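PDB 3DHN: NAD-dependent epimerase/dehydratase from Bacteroides thetaiotaomicron, which is of unproven activity but probably binds NAD or NADP in a Rossmann fold and may act as an oxidoreductase on CH-NH groups. Local coordinates for residues R36-I41 with L48-A53; T94-V99 with M150-I155; R106-G111 with I202-H207; L116-A119 with R123-D126; F148-K151 with D156-F159. One frame throughout, in Å; residues are numbered along the deposited sequence.

How the contacts relate
Contact 1 comes first in the chain and closes the short loop between strands 30-34 and 48-51, at one edge of the main sheet. Contact 2 opens on helix 87-101 and contact 3 on strand 106-110. Contact 4, a small hairpin, then opens and closes within the spans of both. Contact 5 starts at the end of helix 135-149, where contact 2 closes on 150-155; the two share M150 and K151. Contact 5 ends on strand 156-161, still within the span of contact 3, which closes last, on helix 194-206. Contacts 2 and 3 cross. Contacts 2, 3 and 5 touch and join helices to mid-sheet; contacts 1 and 4 lie on opposite sides of the chain's centre.

Contact 1: R36-I41 with L48-A53; sequences RHPEKI and LKVKKA
P38, I41 and the backbone of R36 lie against V50 and K52 at the edge of a Rossmann-type sheet. Strand 48-51 is the outermost strand on this side, and 36-41 belongs to the loop that leads to it from its neighbour, strand 30-34. In Rossmann dehydrogenases the loop after this second strand commonly runs near the adenosine ribose of the cofactor; the place of R36 and H37 is consistent with, but not proof of, such a role for this loop.

Carbon-to-carbon packing makes up most of the contact, and no hydrogen bond runs from one segment to the other. The P38 ring meets two side chains at once: CB touches V50 CG1 at 3.8 Å, and CG lies 3.6 Å from K52 CG, the lysine crossing the ring at about a right angle. V50 offers CG1 because that methyl stands anti to the backbone N (chi1 -175°). I41 adds a looser touch from farther along, its CD1 4.4 Å from the same CG1.

Backbone bonds keep the loop compact: K40 N to H37 O and I41 N to P38 O turn 38-40 into a 3-10 segment that carries P38 and I41 to one side. V50 and I41 also rest on V35.

The lysine chain bends at chi3 (67°) after passing the proline, which brings K52 CE to 3.9 Å from R36 O.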
# COMPACT_ATOMS: atom_id res chain seq x y z
N ARG A 36 -5.21 13.06 8.11
CA ARG A 36 -5.95 13.52 9.29
C ARG A 36 -5.43 14.86 9.78
O ARG A 36 -6.19 15.65 10.35
CB ARG A 36 -5.85 12.51 10.44
CG ARG A 36 -6.94 11.45 10.46
CD ARG A 36 -6.85 10.60 11.73
NE ARG A 36 -7.73 9.43 11.67
CZ ARG A 36 -7.85 8.54 12.64
NH1 ARG A 36 -7.15 8.67 13.76
NH2 ARG A 36 -8.67 7.50 12.50
N HIS A 37 -4.14 15.12 9.58
CA HIS A 37 -3.51 16.36 10.03
C HIS A 37 -2.76 17.07 8.90
O HIS A 37 -1.56 16.87 8.72
CB HIS A 37 -2.55 16.05 11.18
CG HIS A 37 -3.19 15.36 12.34
ND1 HIS A 37 -3.95 16.03 13.27
CD2 HIS A 37 -3.18 14.07 12.73
CE1 HIS A 37 -4.38 15.18 14.19
NE2 HIS A 37 -3.92 13.98 13.88
N PRO A 38 -3.46 17.92 8.14
CA PRO A 38 -2.87 18.66 7.02
C PRO A 38 -1.68 19.52 7.44
O PRO A 38 -0.73 19.72 6.67
CB PRO A 38 -4.04 19.51 6.52
CG PRO A 38 -5.25 18.69 6.89
CD PRO A 38 -4.90 18.22 8.27
N GLU A 39 -1.74 20.01 8.67
CA GLU A 39 -0.69 20.86 9.22
C GLU A 39 0.70 20.22 9.15
O GLU A 39 1.70 20.93 9.01
CB GLU A 39 -1.01 21.21 10.68
CG GLU A 39 -1.25 19.99 11.57
CD GLU A 39 -2.73 19.67 11.76
OE1 GLU A 39 -3.48 19.61 10.76
OE2 GLU A 39 -3.14 19.45 12.92
N LYS A 40 0.77 18.90 9.23
CA LYS A 40 2.06 18.22 9.19
C LYS A 40 2.75 18.26 7.82
O LYS A 40 3.95 18.03 7.72
CB LYS A 40 1.93 16.77 9.63
CG LYS A 40 1.37 16.59 11.02
CD LYS A 40 1.61 15.17 11.49
CE LYS A 40 0.96 14.89 12.83
NZ LYS A 40 1.31 13.52 13.29
N ILE A 41 1.98 18.55 6.77
CA ILE A 41 2.52 18.61 5.41
C ILE A 41 2.85 20.05 5.00
O ILE A 41 1.98 20.92 4.98
CB ILE A 41 1.51 18.03 4.39
CG1 ILE A 41 1.35 16.53 4.62
CG2 ILE A 41 1.98 18.32 2.97
CD1 ILE A 41 0.20 15.91 3.85
N LEU A 48 -0.35 19.66 -6.19
CA LEU A 48 -0.76 19.04 -4.94
C LEU A 48 -1.94 19.69 -4.22
O LEU A 48 -1.98 20.91 -4.04
CB LEU A 48 0.43 18.97 -3.97
CG LEU A 48 0.17 18.42 -2.56
CD1 LEU A 48 -0.19 16.94 -2.62
CD2 LEU A 48 1.41 18.63 -1.70
N LYS A 49 -2.89 18.86 -3.80
CA LYS A 49 -4.05 19.30 -3.03
C LYS A 49 -4.12 18.45 -1.77
O LYS A 49 -4.03 17.22 -1.83
CB LYS A 49 -5.35 19.10 -3.81
CG LYS A 49 -5.51 19.97 -5.03
CD LYS A 49 -6.86 19.67 -5.68
CE LYS A 49 -6.88 20.09 -7.14
NZ LYS A 49 -7.97 19.38 -7.87
N VAL A 50 -4.28 19.11 -0.63
CA VAL A 50 -4.36 18.42 0.65
C VAL A 50 -5.79 18.48 1.18
O VAL A 50 -6.37 19.56 1.27
CB VAL A 50 -3.41 19.06 1.69
CG1 VAL A 50 -3.42 18.24 2.98
CG2 VAL A 50 -2.00 19.14 1.12
N LYS A 51 -6.35 17.33 1.53
CA LYS A 51 -7.72 17.29 2.02
C LYS A 51 -7.92 16.36 3.20
O LYS A 51 -7.16 15.40 3.38
CB LYS A 51 -8.68 16.86 0.90
CG LYS A 51 -8.81 17.83 -0.27
CD LYS A 51 -9.88 17.33 -1.25
CE LYS A 51 -10.16 18.32 -2.37
NZ LYS A 51 -9.05 18.42 -3.36
N LYS A 52 -8.95 16.65 4.00
CA LYS A 52 -9.32 15.83 5.15
C LYS A 52 -10.55 15.02 4.76
O LYS A 52 -11.45 15.53 4.07
CB LYS A 52 -9.68 16.69 6.37
CG LYS A 52 -8.50 17.15 7.19
CD LYS A 52 -8.94 17.99 8.40
CE LYS A 52 -9.70 17.17 9.43
NZ LYS A 52 -10.01 17.95 10.66
N ALA A 53 -10.60 13.77 5.19
CA ALA A 53 -11.73 12.91 4.89
C ALA A 53 -11.90 11.88 6.00
O ALA A 53 -10.92 11.48 6.63
CB ALA A 53 -11.54 12.21 3.55

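Contact 2: T94-V99 with M150-I155; sequences TIIDGV and MKEKEI
I96 and V99 of helix 87-101 meet I155 and E152 in a small, buried and mainly apolar contact, where the loop from helix 135-149 to strand 156-161 passes over one side of the helix. V99 CG1 touches I155 CD1 at 3.9 Å, the two side chains crossing at about a right angle. I96 meets the other branch of the same isoleucine, its CD1 lying 4.3 Å from I155 CG2. I155 runs CG1 anti to its backbone N (chi1 -169°), which leaves one branch for each helix residue.

E152 and I96 come from opposite directions, with E152 OE2 4.1 Å from I96 CD1. That oxygen is in a salt bridge with K100, one residue beyond the helix segment, so the carboxylate is held beside the apolar pair. Its other oxygen, OE1, accepts a bond from E154 N at 3.1 Å (161°), met from above the carboxylate plane, and a weak one from K153 N. One oxygen thus holds the glutamate's own loop, while the other pairs with K100 and lies beside I96.

F107 of strand 106-110 packs beneath I96, V99 and I155 together, L149 of helix 135-149 lies against I96, and V71 of strand 70-73 meets V99.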
# COMPACT_ATOMS: atom_id res chain seq x y z
N THR A 94 -14.69 -0.23 3.65
CA THR A 94 -15.31 1.06 3.33
C THR A 94 -14.50 1.83 2.29
O THR A 94 -15.06 2.50 1.43
CB THR A 94 -15.46 1.93 4.60
OG1 THR A 94 -16.29 1.26 5.55
CG2 THR A 94 -16.08 3.28 4.25
N ILE A 95 -13.18 1.74 2.39
CA ILE A 95 -12.31 2.43 1.45
C ILE A 95 -12.44 1.92 0.02
O ILE A 95 -12.68 2.71 -0.91
CB ILE A 95 -10.83 2.33 1.89
CG1 ILE A 95 -10.63 3.13 3.18
CG2 ILE A 95 -9.91 2.86 0.79
CD1 ILE A 95 -9.26 2.95 3.83
N ILE A 96 -12.30 0.61 -0.18
CA ILE A 96 -12.38 0.06 -1.53
C ILE A 96 -13.79 0.21 -2.10
O ILE A 96 -13.95 0.43 -3.30
CB ILE A 96 -11.96 -1.44 -1.56
CG1 ILE A 96 -11.88 -1.91 -3.02
CG2 ILE A 96 -12.95 -2.29 -0.78
CD1 ILE A 96 -11.11 -3.21 -3.21
N ASP A 97 -14.80 0.11 -1.25
CA ASP A 97 -16.17 0.28 -1.72
C ASP A 97 -16.43 1.75 -2.04
O ASP A 97 -17.23 2.07 -2.92
CB ASP A 97 -17.16 -0.25 -0.69
CG ASP A 97 -17.09 -1.75 -0.53
OD1 ASP A 97 -16.72 -2.44 -1.51
OD2 ASP A 97 -17.41 -2.26 0.56
N GLY A 98 -15.73 2.64 -1.35
CA GLY A 98 -15.92 4.06 -1.62
C GLY A 98 -15.27 4.38 -2.96
O GLY A 98 -15.78 5.20 -3.73
N VAL A 99 -14.15 3.73 -3.23
CA VAL A 99 -13.43 3.92 -4.48
C VAL A 99 -14.22 3.38 -5.68
O VAL A 99 -14.23 3.98 -6.76
CB VAL A 99 -12.04 3.24 -4.43
CG1 VAL A 99 -11.37 3.31 -5.78
CG2 VAL A 99 -11.16 3.93 -3.39
N MSE A 150 -9.43 -11.26 -2.53
CA MSE A 150 -9.37 -12.42 -3.42
C MSE A 150 -10.66 -12.74 -4.15
O MSE A 150 -10.66 -13.53 -5.09
CB MSE A 150 -8.89 -13.65 -2.65
CG MSE A 150 -7.39 -13.69 -2.43
SE MSE A 150 -6.37 -13.62 -4.09
CE MSE A 150 -6.33 -15.51 -4.52
N LYS A 151 -11.77 -12.13 -3.74
CA LYS A 151 -13.05 -12.38 -4.39
C LYS A 151 -13.56 -11.18 -5.18
O LYS A 151 -14.59 -11.28 -5.85
CB LYS A 151 -14.09 -12.79 -3.35
CG LYS A 151 -13.80 -14.12 -2.69
CD LYS A 151 -14.75 -14.37 -1.53
CE LYS A 151 -14.21 -15.44 -0.61
NZ LYS A 151 -14.60 -15.14 0.79
N GLU A 152 -12.85 -10.07 -5.11
CA GLU A 152 -13.23 -8.84 -5.80
C GLU A 152 -12.93 -8.89 -7.30
O GLU A 152 -11.80 -9.17 -7.71
CB GLU A 152 -12.50 -7.66 -5.17
CG GLU A 152 -12.77 -6.31 -5.81
CD GLU A 152 -14.20 -5.86 -5.62
OE1 GLU A 152 -15.09 -6.33 -6.37
OE2 GLU A 152 -14.44 -5.03 -4.71
N LYS A 153 -13.93 -8.59 -8.12
CA LYS A 153 -13.75 -8.60 -9.56
C LYS A 153 -14.27 -7.32 -10.21
O LYS A 153 -14.13 -7.13 -11.42
CB LYS A 153 -14.47 -9.80 -10.19
CG LYS A 153 -13.87 -11.16 -9.86
CD LYS A 153 -14.35 -12.21 -10.84
CE LYS A 153 -13.68 -13.55 -10.59
NZ LYS A 153 -14.05 -14.13 -9.26
N GLU A 154 -14.86 -6.44 -9.41
CA GLU A 154 -15.43 -5.22 -9.96
C GLU A 154 -14.51 -4.01 -10.00
O GLU A 154 -14.96 -2.89 -10.19
CB GLU A 154 -16.73 -4.89 -9.22
CG GLU A 154 -17.71 -6.08 -9.22
CD GLU A 154 -19.10 -5.71 -8.75
OE1 GLU A 154 -19.88 -5.14 -9.54
OE2 GLU A 154 -19.42 -5.99 -7.57
N ILE A 155 -13.21 -4.25 -9.84
CA ILE A 155 -12.22 -3.18 -9.93
C ILE A 155 -10.85 -3.82 -10.16
O ILE A 155 -10.64 -4.98 -9.81
CB ILE A 155 -12.17 -2.32 -8.64
CG1 ILE A 155 -11.31 -1.07 -8.88
CG2 ILE A 155 -11.60 -3.14 -7.47
CD1 ILE A 155 -11.39 -0.06 -7.74

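Contact 3: R106-G111 with I202-H207; sequences RFLMVG and IDELEH
E204, near the C-terminal end of helix 194-206, is the first residue of 202-207 to reach strand 106-110, and it does so with both side chain and backbone. Its OE2 takes a bond from R106 NH2 at 2.7 Å (153°), part of a salt bridge; the oxygen is met on its anti side and lies at the edge of the guanidinium, near its plane. The bridge runs through a single N and a single O, with the two planes turned 47° against each other. The same NH2 gives a second bond to E204 O at 3.1 Å, arriving above the carbonyl plane. R106 comes within range through a bend at chi2 (92°). E204 OE2 also accepts from the backbone N of K209 and H210, while R106 NH1 bridges to D156 and bonds to H210 O, so both charged groups are gripped from several directions in a buried setting. Farther back, E204 CG lies 3.8 Å from L108 CD2.

This is helix-on-sheet packing of a Rossmann fold: the helix axis runs nearly antiparallel to a central strand, 10.2 Å away at closest approach.

L205 follows with its CD1 4.0 Å from L108 CD1, the two leucines crossing at about a right angle; A70 of strand 70-73 also meets L205. L205 O accepts from a water at 2.8 Å, and that water in turn accepts from R106 NE at 3.0 Å. The helical conformation stops at H207, whose N still bonds to D203 O.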
# COMPACT_ATOMS: atom_id res chain seq x y z
N ARG A 106 -8.98 1.63 -11.17
CA ARG A 106 -7.69 1.15 -10.69
C ARG A 106 -7.44 1.54 -9.23
O ARG A 106 -7.45 2.72 -8.88
CB ARG A 106 -6.58 1.72 -11.57
CG ARG A 106 -5.18 1.29 -11.21
CD ARG A 106 -4.75 0.04 -11.98
NE ARG A 106 -3.29 -0.09 -11.94
CZ ARG A 106 -2.63 -1.24 -12.01
NH1 ARG A 106 -3.29 -2.39 -12.14
NH2 ARG A 106 -1.31 -1.25 -11.93
N PHE A 107 -7.19 0.54 -8.38
CA PHE A 107 -6.96 0.77 -6.96
C PHE A 107 -5.73 0.00 -6.49
O PHE A 107 -5.65 -1.21 -6.67
CB PHE A 107 -8.20 0.31 -6.17
CG PHE A 107 -8.05 0.34 -4.67
CD1 PHE A 107 -7.88 1.54 -4.00
CD2 PHE A 107 -8.15 -0.83 -3.93
CE1 PHE A 107 -7.81 1.58 -2.61
CE2 PHE A 107 -8.07 -0.81 -2.54
CZ PHE A 107 -7.90 0.40 -1.88
N LEU A 108 -4.76 0.71 -5.91
CA LEU A 108 -3.53 0.08 -5.40
C LEU A 108 -3.49 0.25 -3.88
O LEU A 108 -3.72 1.34 -3.36
CB LEU A 108 -2.29 0.72 -6.03
CG LEU A 108 -2.18 0.63 -7.55
CD1 LEU A 108 -2.73 1.92 -8.18
CD2 LEU A 108 -0.72 0.45 -7.95
N MSE A 109 -3.20 -0.83 -3.17
CA MSE A 109 -3.19 -0.79 -1.72
C MSE A 109 -1.88 -1.24 -1.08
O MSE A 109 -1.25 -2.19 -1.53
CB MSE A 109 -4.33 -1.68 -1.20
CG MSE A 109 -4.57 -1.63 0.31
SE MSE A 109 -6.01 -2.84 0.87
CE MSE A 109 -5.78 -2.74 2.79
N VAL A 110 -1.45 -0.52 -0.05
CA VAL A 110 -0.24 -0.91 0.66
C VAL A 110 -0.64 -2.13 1.50
O VAL A 110 -1.53 -2.04 2.35
CB VAL A 110 0.25 0.21 1.60
CG1 VAL A 110 1.43 -0.27 2.44
CG2 VAL A 110 0.62 1.44 0.78
N GLY A 111 -0.01 -3.27 1.24
CA GLY A 111 -0.34 -4.47 1.99
C GLY A 111 0.62 -4.74 3.13
O GLY A 111 1.30 -3.84 3.61
N ILE A 202 4.96 3.37 -7.45
CA ILE A 202 4.66 4.34 -8.50
C ILE A 202 4.99 3.76 -9.89
O ILE A 202 4.38 4.14 -10.88
CB ILE A 202 5.38 5.68 -8.28
CG1 ILE A 202 4.96 6.27 -6.92
CG2 ILE A 202 4.98 6.70 -9.37
CD1 ILE A 202 3.44 6.31 -6.71
N ASP A 203 5.95 2.84 -9.94
CA ASP A 203 6.29 2.17 -11.21
C ASP A 203 5.06 1.36 -11.68
O ASP A 203 4.75 1.33 -12.87
CB ASP A 203 7.46 1.21 -11.02
CG ASP A 203 8.81 1.89 -11.10
OD1 ASP A 203 8.85 3.13 -11.27
OD2 ASP A 203 9.83 1.18 -11.00
N GLU A 204 4.40 0.69 -10.73
CA GLU A 204 3.22 -0.13 -11.03
C GLU A 204 2.06 0.77 -11.46
O GLU A 204 1.24 0.41 -12.31
CB GLU A 204 2.82 -0.96 -9.80
CG GLU A 204 1.59 -1.85 -9.98
CD GLU A 204 1.67 -2.79 -11.19
OE1 GLU A 204 2.77 -3.24 -11.53
OE2 GLU A 204 0.61 -3.08 -11.79
N LEU A 205 2.00 1.96 -10.87
CA LEU A 205 0.98 2.94 -11.20
C LEU A 205 1.20 3.49 -12.61
O LEU A 205 0.27 3.57 -13.41
CB LEU A 205 1.03 4.08 -10.19
CG LEU A 205 0.19 5.32 -10.52
CD1 LEU A 205 -1.28 5.05 -10.21
CD2 LEU A 205 0.70 6.50 -9.72
N GLU A 206 2.43 3.87 -12.90
CA GLU A 206 2.78 4.45 -14.19
C GLU A 206 2.79 3.43 -15.35
O GLU A 206 2.33 3.74 -16.45
CB GLU A 206 4.14 5.15 -14.09
CG GLU A 206 4.56 5.93 -15.33
CD GLU A 206 5.87 6.66 -15.12
OE1 GLU A 206 5.88 7.73 -14.46
OE2 GLU A 206 6.91 6.17 -15.60
N HIS A 207 3.34 2.24 -15.11
CA HIS A 207 3.40 1.19 -16.13
C HIS A 207 2.87 -0.12 -15.55
O HIS A 207 3.63 -0.97 -15.11
CB HIS A 207 4.83 0.98 -16.62
CG HIS A 207 5.40 2.16 -17.34
ND1 HIS A 207 4.76 2.77 -18.40
CD2 HIS A 207 6.56 2.84 -17.16
CE1 HIS A 207 5.50 3.77 -18.84
NE2 HIS A 207 6.60 3.84 -18.11
O HOH W 1 -2.26 2.64 -12.49

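Contact 4: L116-A119 with R123-D126; sequences LFIA and RLMD
F117 lays its ring over the guanidinium of R123. The ring atom CZ sits 3.4 Å above the guanidinium plane, offset toward its rim, and NH1 lies over one ring face; the two planes are 31° apart. F117 CZ is 3.5 Å from both R123 CZ and R123 NH2. R123 is extended from CG to NE, so it runs along the CD1-CE1-CZ side of the ring, with R123 CG 3.7 Å from F117 CE1, before the guanidinium reaches CZ. NH1 gives a hydrogen bond to S115 O, which helps to fix the rotation of the flat group beneath the ring.

The backbones form a small beta hairpin of strands 117-119 and 122-123. F117 and R123 are an antiparallel, non-hydrogen-bonded pair, and a classic beta bulge falls at I118 and A119. L124 N bonds to L116 O at 2.9 Å, the donor lying nearly along the C=O axis (178°). R123 CA also approaches that oxygen, 3.2 Å from L116 O in a CA-H...O contact.

On the other side of the hairpin I118 CG2 meets L124 CB at 3.9 Å, the side chains crossing at about a right angle.

Around the hairpin, F117 shares backbone bonds with D180 and M182, L116 touches R214 and T216 of strand 213-218, and R123 and M125 lean on L146 of helix 135-149.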
# COMPACT_ATOMS: atom_id res chain seq x y z
N LEU A 116 2.25 -13.48 3.11
CA LEU A 116 3.29 -14.05 2.26
C LEU A 116 3.69 -15.43 2.75
O LEU A 116 3.64 -15.70 3.95
CB LEU A 116 4.52 -13.13 2.24
CG LEU A 116 4.40 -11.78 1.52
CD1 LEU A 116 5.64 -10.93 1.79
CD2 LEU A 116 4.23 -12.00 0.02
N PHE A 117 4.08 -16.31 1.82
CA PHE A 117 4.51 -17.65 2.18
C PHE A 117 5.99 -17.61 2.57
O PHE A 117 6.78 -16.90 1.94
CB PHE A 117 4.35 -18.62 1.00
CG PHE A 117 2.93 -19.04 0.74
CD1 PHE A 117 2.23 -19.80 1.68
CD2 PHE A 117 2.29 -18.67 -0.44
CE1 PHE A 117 0.91 -20.18 1.45
CE2 PHE A 117 0.97 -19.04 -0.68
CZ PHE A 117 0.28 -19.79 0.27
N ILE A 118 6.36 -18.34 3.61
CA ILE A 118 7.76 -18.41 4.05
C ILE A 118 8.21 -19.85 3.82
O ILE A 118 9.40 -20.17 3.88
CB ILE A 118 7.92 -18.07 5.54
CG1 ILE A 118 7.15 -19.06 6.40
CG2 ILE A 118 7.45 -16.65 5.79
CD1 ILE A 118 7.42 -18.94 7.87
N ALA A 119 7.24 -20.72 3.56
CA ALA A 119 7.50 -22.12 3.27
C ALA A 119 6.25 -22.62 2.57
O ALA A 119 5.22 -21.94 2.60
CB ALA A 119 7.73 -22.92 4.57
N ARG A 123 2.06 -19.44 5.84
CA ARG A 123 2.16 -17.98 5.72
C ARG A 123 2.83 -17.42 6.98
O ARG A 123 2.75 -18.02 8.05
CB ARG A 123 0.78 -17.36 5.50
CG ARG A 123 0.07 -17.86 4.24
CD ARG A 123 -1.30 -17.22 4.07
NE ARG A 123 -2.11 -17.88 3.05
CZ ARG A 123 -2.08 -17.61 1.75
NH1 ARG A 123 -1.27 -16.66 1.28
NH2 ARG A 123 -2.86 -18.29 0.91
N LEU A 124 3.48 -16.26 6.83
CA LEU A 124 4.20 -15.63 7.94
C LEU A 124 3.35 -15.41 9.19
O LEU A 124 3.84 -15.55 10.31
CB LEU A 124 4.82 -14.31 7.49
CG LEU A 124 5.54 -13.49 8.56
CD1 LEU A 124 6.79 -14.20 9.03
CD2 LEU A 124 5.89 -12.11 8.00
N MSE A 125 2.08 -15.06 9.01
CA MSE A 125 1.19 -14.82 10.15
C MSE A 125 1.06 -16.02 11.08
O MSE A 125 1.03 -15.86 12.30
CB MSE A 125 -0.23 -14.51 9.67
CG MSE A 125 -0.39 -13.42 8.68
SE MSE A 125 -2.23 -13.36 8.12
CE MSE A 125 -2.24 -14.82 6.85
N ASP A 126 0.94 -17.20 10.48
CA ASP A 126 0.75 -18.44 11.21
C ASP A 126 2.02 -19.17 11.62
O ASP A 126 1.96 -20.29 12.12
CB ASP A 126 -0.10 -19.42 10.37
CG ASP A 126 -1.36 -18.77 9.80
OD1 ASP A 126 -2.18 -18.23 10.58
OD2 ASP A 126 -1.55 -18.82 8.56

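Contact 5: F148-K151 with D156-F159; sequences FLMK and DWVF
W157 presents one face of its indole to L149 and an edge to M150. L149 CB stands over the six-membered ring in a CH-pi contact, 4.1 Å from the ring centroid and only 9° off its normal. The carbonyl oxygen L149 O lies on the same side of the ring plane, by the CZ2-CE2 rim. The selenium of M150, a selenomethionine, lies near the ring plane at the edge, with SE 4.3 Å from W157 CH2. F159 meets L149 obliquely: L149 CD1 is 3.6 Å from F159 CD1, and the same methyl is 3.9 Å from W157 CE3, so one methyl touches both aromatic residues. F159 lies with its ring parallel to that of Y145, from the same helix as L149.

W157 turns its indole toward the helix with CG between the backbone N and the carbonyl carbon (chi1 60°), the crowded position.

The contact belongs to a beta-alpha-beta unit of the Rossmann fold, in which helix 135-149 links the parallel neighbours 106-110 and 156-161. Here the end of the helix lies against the start of the second strand, and the intervening loop is short.

L149 O comes within 3.1 Å of W157 CZ2, but it is not the partner of the indole N-H: NE1 bonds instead to E152 O in the loop. The indole thus uses its single N-H to hold the loop, while its face meets CB and a carbonyl oxygen and its edge meets selenium, which implies that its orientation is fixed from more than one side.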
# COMPACT_ATOMS: atom_id res chain seq x y z
N PHE A 148 -11.41 -11.05 1.41
CA PHE A 148 -12.18 -10.05 0.69
C PHE A 148 -11.60 -9.69 -0.68
O PHE A 148 -12.30 -9.79 -1.69
CB PHE A 148 -12.33 -8.77 1.53
CG PHE A 148 -13.23 -8.93 2.72
CD1 PHE A 148 -12.72 -9.34 3.94
CD2 PHE A 148 -14.60 -8.70 2.60
CE1 PHE A 148 -13.56 -9.51 5.05
CE2 PHE A 148 -15.45 -8.86 3.70
CZ PHE A 148 -14.93 -9.27 4.92
N LEU A 149 -10.34 -9.29 -0.71
CA LEU A 149 -9.72 -8.92 -1.99
C LEU A 149 -9.71 -10.05 -3.00
O LEU A 149 -9.96 -9.83 -4.18
CB LEU A 149 -8.30 -8.40 -1.78
CG LEU A 149 -8.16 -6.94 -1.31
CD1 LEU A 149 -6.69 -6.54 -1.34
CD2 LEU A 149 -8.97 -6.02 -2.22
N MSE A 150 -9.43 -11.26 -2.53
CA MSE A 150 -9.37 -12.42 -3.42
C MSE A 150 -10.66 -12.74 -4.15
O MSE A 150 -10.66 -13.53 -5.09
CB MSE A 150 -8.89 -13.65 -2.65
CG MSE A 150 -7.39 -13.69 -2.43
SE MSE A 150 -6.37 -13.62 -4.09
CE MSE A 150 -6.33 -15.51 -4.52
N LYS A 151 -11.77 -12.13 -3.74
CA LYS A 151 -13.05 -12.38 -4.39
C LYS A 151 -13.56 -11.18 -5.18
O LYS A 151 -14.59 -11.28 -5.85
CB LYS A 151 -14.09 -12.79 -3.35
CG LYS A 151 -13.80 -14.12 -2.69
CD LYS A 151 -14.75 -14.37 -1.53
CE LYS A 151 -14.21 -15.44 -0.61
NZ LYS A 151 -14.60 -15.14 0.79
N ASP A 156 -9.93 -3.08 -10.77
CA ASP A 156 -8.59 -3.63 -10.98
C ASP A 156 -7.74 -3.25 -9.77
O ASP A 156 -7.19 -2.15 -9.70
CB ASP A 156 -7.96 -3.09 -12.27
CG ASP A 156 -6.54 -3.59 -12.47
OD1 ASP A 156 -6.15 -4.58 -11.81
OD2 ASP A 156 -5.81 -3.00 -13.30
N TRP A 157 -7.67 -4.17 -8.81
CA TRP A 157 -6.91 -3.93 -7.58
C TRP A 157 -5.54 -4.59 -7.59
O TRP A 157 -5.30 -5.56 -8.30
CB TRP A 157 -7.69 -4.46 -6.37
CG TRP A 157 -7.98 -5.95 -6.43
CD1 TRP A 157 -9.04 -6.55 -7.04
CD2 TRP A 157 -7.18 -7.01 -5.88
NE1 TRP A 157 -8.95 -7.92 -6.91
CE2 TRP A 157 -7.82 -8.23 -6.20
CE3 TRP A 157 -5.99 -7.05 -5.15
CZ2 TRP A 157 -7.31 -9.47 -5.82
CZ3 TRP A 157 -5.48 -8.29 -4.77
CH2 TRP A 157 -6.14 -9.48 -5.11
N VAL A 158 -4.65 -4.05 -6.77
CA VAL A 158 -3.30 -4.57 -6.62
C VAL A 158 -2.94 -4.39 -5.15
O VAL A 158 -3.02 -3.29 -4.61
CB VAL A 158 -2.28 -3.79 -7.49
CG1 VAL A 158 -0.89 -4.35 -7.29
CG2 VAL A 158 -2.65 -3.90 -8.96
N PHE A 159 -2.58 -5.50 -4.50
CA PHE A 159 -2.19 -5.50 -3.08
C PHE A 159 -0.67 -5.66 -3.09
O PHE A 159 -0.15 -6.69 -3.51
CB PHE A 159 -2.87 -6.69 -2.38
CG PHE A 159 -2.75 -6.69 -0.89
CD1 PHE A 159 -3.43 -5.75 -0.12
CD2 PHE A 159 -2.04 -7.70 -0.23
CE1 PHE A 159 -3.41 -5.81 1.29
CE2 PHE A 159 -2.01 -7.78 1.16
CZ PHE A 159 -2.70 -6.83 1.93